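Local structure of H subunit of photosynthetic reaction center complex (Rhodopseudomonas palustris, 6Z5S) at residues D[86-89]-D[94-97]; D[101-106]-D[239-244]. The protein is the H subunit of the photosynthetic reaction centre, probably supporting the complex from the cytoplasmic side of the membrane, to which a single helix fixes it. One frame throughout, in Å; residues are numbered along the deposited sequence.

How the contacts relate
Contact 1 ties strand 85-87 to strand 96-98 in a small hairpin about 23 Å from the centre of the chain, mostly through backbone hydrogen bonds, and another protein packs along its later strand. Contact 2 lies nearer, at about 13 Å, and joins residues far apart in sequence: the short helix 102-105 meets helix 229-245 through one aromatic ring and small residues, with apolar packing as the main chemistry. Strand 96-98 leads almost directly into helix 102-105, so the two are consecutive steps of one path, with centres about 17 Å apart. The two contacts share no element and do not touch. P87 and A88 of contact 1 are exposed; contact 2 touches through buried or partly exposed residues.

Contact 1. Residues D[86-89]-D[94-97]; sequences TPAA and APFV
V97 and T86 face each other as an antiparallel hydrogen-bonded pair, and their backbones exchange two bonds. T86 N donates to V97 O at 2.9 Å, and V97 N returns a bond of 2.8 Å to T86 O. Both side chains stand on the same face of the two-stranded sheet. There the methyl CG2 of T86 lies 3.6 Å from V97 O. V97 places CG2 anti to its carbonyl carbon and beside its own N, and this branch meets A88 CB at 3.7 Å. A88 belongs to the turn end of the hairpin: its N donates to P95 O at 2.8 Å, nearly straight (165° at the hydrogen) and in the carbonyl plane, so a third backbone bond continues the pairing beyond the strands. Farther along, the methyls of A89 and A94 touch, CB to CB, at 3.7 Å. Between these bonds P87 and F96 form a non-hydrogen-bonded pair, where the proline, lacking an N-H, forfeits no cross-strand bond. With its CG anti to the carbonyl carbon (chi1 -65°), F96 brings its ring obliquely across the proline: its CD2 comes 3.5 Å from P87 N, and CD2 and CE2 also meet the proline carbons CB and CD. The T86 carbonyl carbon sits at the ring edge. With an alanine in place of F96, the P87 ring is likely to lose the apolar partner that lies across it. The backbone of F96 is hydrogen-bonded to the chain of another protein; F96 and V97 each pack on a basic side chain there, and P95 rests on its backbone. Strands 85-87 and 96-98, joined by the eight residues 88-95, make a beta hairpin in the H-chain N-terminal region, its later strand set against a neighbouring protein.

Contact 2. Residues D[101-106]-D[239-244]; sequences NPFADG and YGAGTL
F103 reaches from the short helix 102-105 to A241 on helix 229-245 and lays one face of its ring against the alanine methyl. A241 CB stands 3.9 Å from the ring centroid and 20° off the ring normal, a CH-pi contact displaced toward the rim, near CD2 and CE2. The first torsion of F103, -76°, puts CG anti to the carbonyl carbon and beside the backbone N; this carries the ring across to the other helix although the CB bond itself does not head there. Beyond the methyl, the far end of the ring runs on to G242, whose CA is 3.7 Å from F103 CZ. Having no side chain, this glycine meets the ring with bare backbone. P102 adds a lesser touch, its O lying 4.2 Å from A241 CB. On the far helix T243 turns away from F103: with chi1 at 75°, its OG1 donates to G240 O at 2.8 Å, close to the line of the carbonyl bond. That oxygen also accepts from T243 N, so two donors of one residue grip it at the kink in the helix. F103 also meets Y238, edge-to-face with its ring, and touches Y245 and Q214, while Y239 points the other way, its OH bonded to L190 O at strand 188-192. This is helix-helix packing through a CH-pi contact, joining the short helix 102-105 of the H-chain N-terminal region to helix 229-245 near the C-terminus of the same subunit.

Contact 1. Residues D[86-89]-D[94-97]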
ATOM      1  N   THR D  86      39.846  -6.353 -15.233  1.00 41.45           N
ATOM      2  CA  THR D  86      40.510  -7.632 -15.065  1.00 41.45           C
ATOM      3  C   THR D  86      40.160  -8.232 -13.711  1.00 41.45           C
ATOM      4  O   THR D  86      40.087  -7.514 -12.714  1.00 41.45           O
ATOM      5  CB  THR D  86      42.032  -7.497 -15.206  1.00 41.45           C
ATOM      6  OG1 THR D  86      42.632  -8.793 -15.119  1.00 41.45           O
ATOM      7  CG2 THR D  86      42.614  -6.595 -14.135  1.00 41.45           C
ATOM      8  N   PRO D  87      39.913  -9.535 -13.650  1.00 39.33           N
ATOM      9  CA  PRO D  87      39.491 -10.140 -12.382  1.00 39.33           C
ATOM     10  C   PRO D  87      40.568 -10.019 -11.318  1.00 39.33           C
ATOM     11  O   PRO D  87      41.735 -10.333 -11.551  1.00 39.33           O
ATOM     12  CB  PRO D  87      39.219 -11.599 -12.758  1.00 39.33           C
ATOM     13  CG  PRO D  87      39.880 -11.800 -14.057  1.00 39.33           C
ATOM     14  CD  PRO D  87      39.873 -10.496 -14.759  1.00 39.33           C
ATOM     15  N   ALA D  88      40.161  -9.549 -10.142  1.00 38.84           N
ATOM     16  CA  ALA D  88      41.070  -9.421  -9.014  1.00 38.84           C
ATOM     17  C   ALA D  88      41.474 -10.763  -8.430  1.00 38.84           C
ATOM     18  O   ALA D  88      42.333 -10.796  -7.545  1.00 38.84           O
ATOM     19  CB  ALA D  88      40.432  -8.566  -7.924  1.00 38.84           C
ATOM     20  N   ALA D  89      40.885 -11.858  -8.898  1.00 41.12           N
ATOM     21  CA  ALA D  89      41.187 -13.181  -8.380  1.00 41.12           C
ATOM     22  C   ALA D  89      40.605 -14.210  -9.329  1.00 41.12           C
ATOM     23  O   ALA D  89      39.605 -13.931  -9.997  1.00 41.12           O
ATOM     24  CB  ALA D  89      40.613 -13.366  -6.971  1.00 41.12           C
ATOM     25  N   ALA D  94      34.719 -13.178  -7.818  1.00 37.43           N
ATOM     26  CA  ALA D  94      35.726 -12.191  -7.480  1.00 37.43           C
ATOM     27  C   ALA D  94      35.415 -10.870  -8.175  1.00 37.43           C
ATOM     28  O   ALA D  94      34.918 -10.862  -9.302  1.00 37.43           O
ATOM     29  CB  ALA D  94      37.110 -12.677  -7.885  1.00 37.43           C
ATOM     30  N   PRO D  95      35.685  -9.743  -7.530  1.00 38.04           N
ATOM     31  CA  PRO D  95      35.462  -8.451  -8.178  1.00 38.04           C
ATOM     32  C   PRO D  95      36.506  -8.189  -9.250  1.00 38.04           C
ATOM     33  O   PRO D  95      37.509  -8.889  -9.378  1.00 38.04           O
ATOM     34  CB  PRO D  95      35.578  -7.456  -7.026  1.00 38.04           C
ATOM     35  CG  PRO D  95      36.452  -8.126  -6.058  1.00 38.04           C
ATOM     36  CD  PRO D  95      36.162  -9.589  -6.149  1.00 38.04           C
ATOM     37  N   PHE D  96      36.250  -7.157 -10.037  1.00 37.75           N
ATOM     38  CA  PHE D  96      37.147  -6.771 -11.109  1.00 37.75           C
ATOM     39  C   PHE D  96      37.844  -5.470 -10.758  1.00 37.75           C
ATOM     40  O   PHE D  96      37.352  -4.677  -9.954  1.00 37.75           O
ATOM     41  CB  PHE D  96      36.399  -6.620 -12.427  1.00 37.75           C
ATOM     42  CG  PHE D  96      35.826  -7.895 -12.933  1.00 37.75           C
ATOM     43  CD1 PHE D  96      34.564  -8.296 -12.556  1.00 37.75           C
ATOM     44  CD2 PHE D  96      36.548  -8.698 -13.784  1.00 37.75           C
ATOM     45  CE1 PHE D  96      34.032  -9.470 -13.018  1.00 37.75           C
ATOM     46  CE2 PHE D  96      36.021  -9.874 -14.247  1.00 37.75           C
ATOM     47  CZ  PHE D  96      34.761 -10.260 -13.863  1.00 37.75           C
ATOM     48  N   VAL D  97      39.008  -5.271 -11.361  1.00 42.22           N
ATOM     49  CA  VAL D  97      39.836  -4.098 -11.140  1.00 42.22           C
ATOM     50  C   VAL D  97      39.948  -3.371 -12.471  1.00 42.22           C
ATOM     51  O   VAL D  97      40.195  -4.012 -13.494  1.00 42.22           O
ATOM     52  CB  VAL D  97      41.234  -4.464 -10.612  1.00 42.22           C
ATOM     53  CG1 VAL D  97      42.069  -3.226 -10.442  1.00 42.22           C
ATOM     54  CG2 VAL D  97      41.117  -5.213  -9.310  1.00 42.22           C
TER

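Contact 2. Residues D[101-106]-D[239-244]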
ATOM      1  N   ASN D 101      41.936   3.952 -16.917  1.00 55.62           N
ATOM      2  CA  ASN D 101      41.335   5.056 -16.186  1.00 55.62           C
ATOM      3  C   ASN D 101      39.830   4.848 -16.130  1.00 55.62           C
ATOM      4  O   ASN D 101      39.164   4.957 -17.168  1.00 55.62           O
ATOM      5  CB  ASN D 101      41.659   6.381 -16.855  1.00 55.62           C
ATOM      6  CG  ASN D 101      40.895   7.533 -16.252  1.00 55.62           C
ATOM      7  OD1 ASN D 101      40.751   7.628 -15.036  1.00 55.62           O
ATOM      8  ND2 ASN D 101      40.394   8.418 -17.100  1.00 55.62           N
ATOM      9  N   PRO D 102      39.252   4.569 -14.963  1.00 52.78           N
ATOM     10  CA  PRO D 102      37.817   4.253 -14.913  1.00 52.78           C
ATOM     11  C   PRO D 102      36.924   5.396 -15.347  1.00 52.78           C
ATOM     12  O   PRO D 102      35.736   5.169 -15.597  1.00 52.78           O
ATOM     13  CB  PRO D 102      37.592   3.895 -13.442  1.00 52.78           C
ATOM     14  CG  PRO D 102      38.666   4.608 -12.723  1.00 52.78           C
ATOM     15  CD  PRO D 102      39.855   4.603 -13.624  1.00 52.78           C
ATOM     16  N   PHE D 103      37.448   6.618 -15.433  1.00 53.36           N
ATOM     17  CA  PHE D 103      36.650   7.722 -15.951  1.00 53.36           C
ATOM     18  C   PHE D 103      36.475   7.611 -17.456  1.00 53.36           C
ATOM     19  O   PHE D 103      35.394   7.895 -17.983  1.00 53.36           O
ATOM     20  CB  PHE D 103      37.294   9.054 -15.584  1.00 53.36           C
ATOM     21  CG  PHE D 103      37.100   9.438 -14.157  1.00 53.36           C
ATOM     22  CD1 PHE D 103      37.953   8.972 -13.184  1.00 53.36           C
ATOM     23  CD2 PHE D 103      36.062  10.264 -13.789  1.00 53.36           C
ATOM     24  CE1 PHE D 103      37.775   9.321 -11.872  1.00 53.36           C
ATOM     25  CE2 PHE D 103      35.880  10.616 -12.476  1.00 53.36           C
ATOM     26  CZ  PHE D 103      36.740  10.145 -11.519  1.00 53.36           C
ATOM     27  N   ALA D 104      37.522   7.198 -18.165  1.00 54.91           N
ATOM     28  CA  ALA D 104      37.448   7.044 -19.610  1.00 54.91           C
ATOM     29  C   ALA D 104      36.946   5.673 -20.030  1.00 54.91           C
ATOM     30  O   ALA D 104      36.288   5.555 -21.069  1.00 54.91           O
ATOM     31  CB  ALA D 104      38.819   7.296 -20.238  1.00 54.91           C
ATOM     32  N   ASP D 105      37.239   4.636 -19.248  1.00 53.61           N
ATOM     33  CA  ASP D 105      36.790   3.298 -19.606  1.00 53.61           C
ATOM     34  C   ASP D 105      35.289   3.143 -19.438  1.00 53.61           C
ATOM     35  O   ASP D 105      34.656   2.392 -20.188  1.00 53.61           O
ATOM     36  CB  ASP D 105      37.513   2.260 -18.757  1.00 53.61           C
ATOM     37  CG  ASP D 105      39.010   2.408 -18.813  1.00 53.61           C
ATOM     38  OD1 ASP D 105      39.504   3.118 -19.710  1.00 53.61           O
ATOM     39  OD2 ASP D 105      39.694   1.824 -17.949  1.00 53.61           O
ATOM     40  N   GLY D 106      34.703   3.837 -18.470  1.00 49.01           N
ATOM     41  CA  GLY D 106      33.310   3.624 -18.160  1.00 49.01           C
ATOM     42  C   GLY D 106      33.098   2.293 -17.475  1.00 49.01           C
ATOM     43  O   GLY D 106      32.393   1.424 -17.990  1.00 49.01           O
ATOM     44  N   TYR D 239      30.440  11.495 -14.146  1.00 54.78           N
ATOM     45  CA  TYR D 239      30.282  12.069 -12.817  1.00 54.78           C
ATOM     46  C   TYR D 239      30.094  11.006 -11.744  1.00 54.78           C
ATOM     47  O   TYR D 239      30.545  11.196 -10.612  1.00 54.78           O
ATOM     48  CB  TYR D 239      29.121  13.052 -12.804  1.00 54.78           C
ATOM     49  CG  TYR D 239      29.488  14.359 -13.442  1.00 54.78           C
ATOM     50  CD1 TYR D 239      30.170  15.329 -12.734  1.00 54.78           C
ATOM     51  CD2 TYR D 239      29.178  14.613 -14.763  1.00 54.78           C
ATOM     52  CE1 TYR D 239      30.513  16.521 -13.323  1.00 54.78           C
ATOM     53  CE2 TYR D 239      29.513  15.797 -15.354  1.00 54.78           C
ATOM     54  CZ  TYR D 239      30.181  16.747 -14.633  1.00 54.78           C
ATOM     55  OH  TYR D 239      30.514  17.928 -15.239  1.00 54.78           O
ATOM     56  N   GLY D 240      29.446   9.890 -12.069  1.00 51.77           N
ATOM     57  CA  GLY D 240      29.321   8.813 -11.107  1.00 51.77           C
ATOM     58  C   GLY D 240      30.621   8.105 -10.808  1.00 51.77           C
ATOM     59  O   GLY D 240      30.767   7.539  -9.723  1.00 51.77           O
ATOM     60  N   ALA D 241      31.561   8.108 -11.752  1.00 50.41           N
ATOM     61  CA  ALA D 241      32.854   7.486 -11.498  1.00 50.41           C
ATOM     62  C   ALA D 241      33.557   8.129 -10.317  1.00 50.41           C
ATOM     63  O   ALA D 241      34.249   7.446  -9.557  1.00 50.41           O
ATOM     64  CB  ALA D 241      33.732   7.568 -12.741  1.00 50.41           C
ATOM     65  N   GLY D 242      33.383   9.437 -10.138  1.00 54.57           N
ATOM     66  CA  GLY D 242      34.027  10.125  -9.041  1.00 54.57           C
ATOM     67  C   GLY D 242      33.556   9.685  -7.675  1.00 54.57           C
ATOM     68  O   GLY D 242      34.275   9.882  -6.693  1.00 54.57           O
ATOM     69  N   THR D 243      32.368   9.091  -7.588  1.00 51.01           N
ATOM     70  CA  THR D 243      31.869   8.630  -6.300  1.00 51.01           C
ATOM     71  C   THR D 243      32.726   7.522  -5.716  1.00 51.01           C
ATOM     72  O   THR D 243      32.627   7.242  -4.519  1.00 51.01           O
ATOM     73  CB  THR D 243      30.425   8.146  -6.432  1.00 51.01           C
ATOM     74  OG1 THR D 243      30.406   6.868  -7.076  1.00 51.01           O
ATOM     75  CG2 THR D 243      29.604   9.128  -7.245  1.00 51.01           C
ATOM     76  N   LEU D 244      33.569   6.891  -6.522  1.00 50.11           N
ATOM     77  CA  LEU D 244      34.390   5.802  -6.023  1.00 50.11           C
ATOM     78  C   LEU D 244      35.857   5.999  -6.368  1.00 50.11           C
ATOM     79  O   LEU D 244      36.735   5.551  -5.628  1.00 50.11           O
ATOM     80  CB  LEU D 244      33.900   4.473  -6.585  1.00 50.11           C
ATOM     81  CG  LEU D 244      34.328   3.228  -5.820  1.00 50.11           C
ATOM     82  CD1 LEU D 244      33.566   3.133  -4.522  1.00 50.11           C
ATOM     83  CD2 LEU D 244      34.109   1.995  -6.658  1.00 50.11           C
TER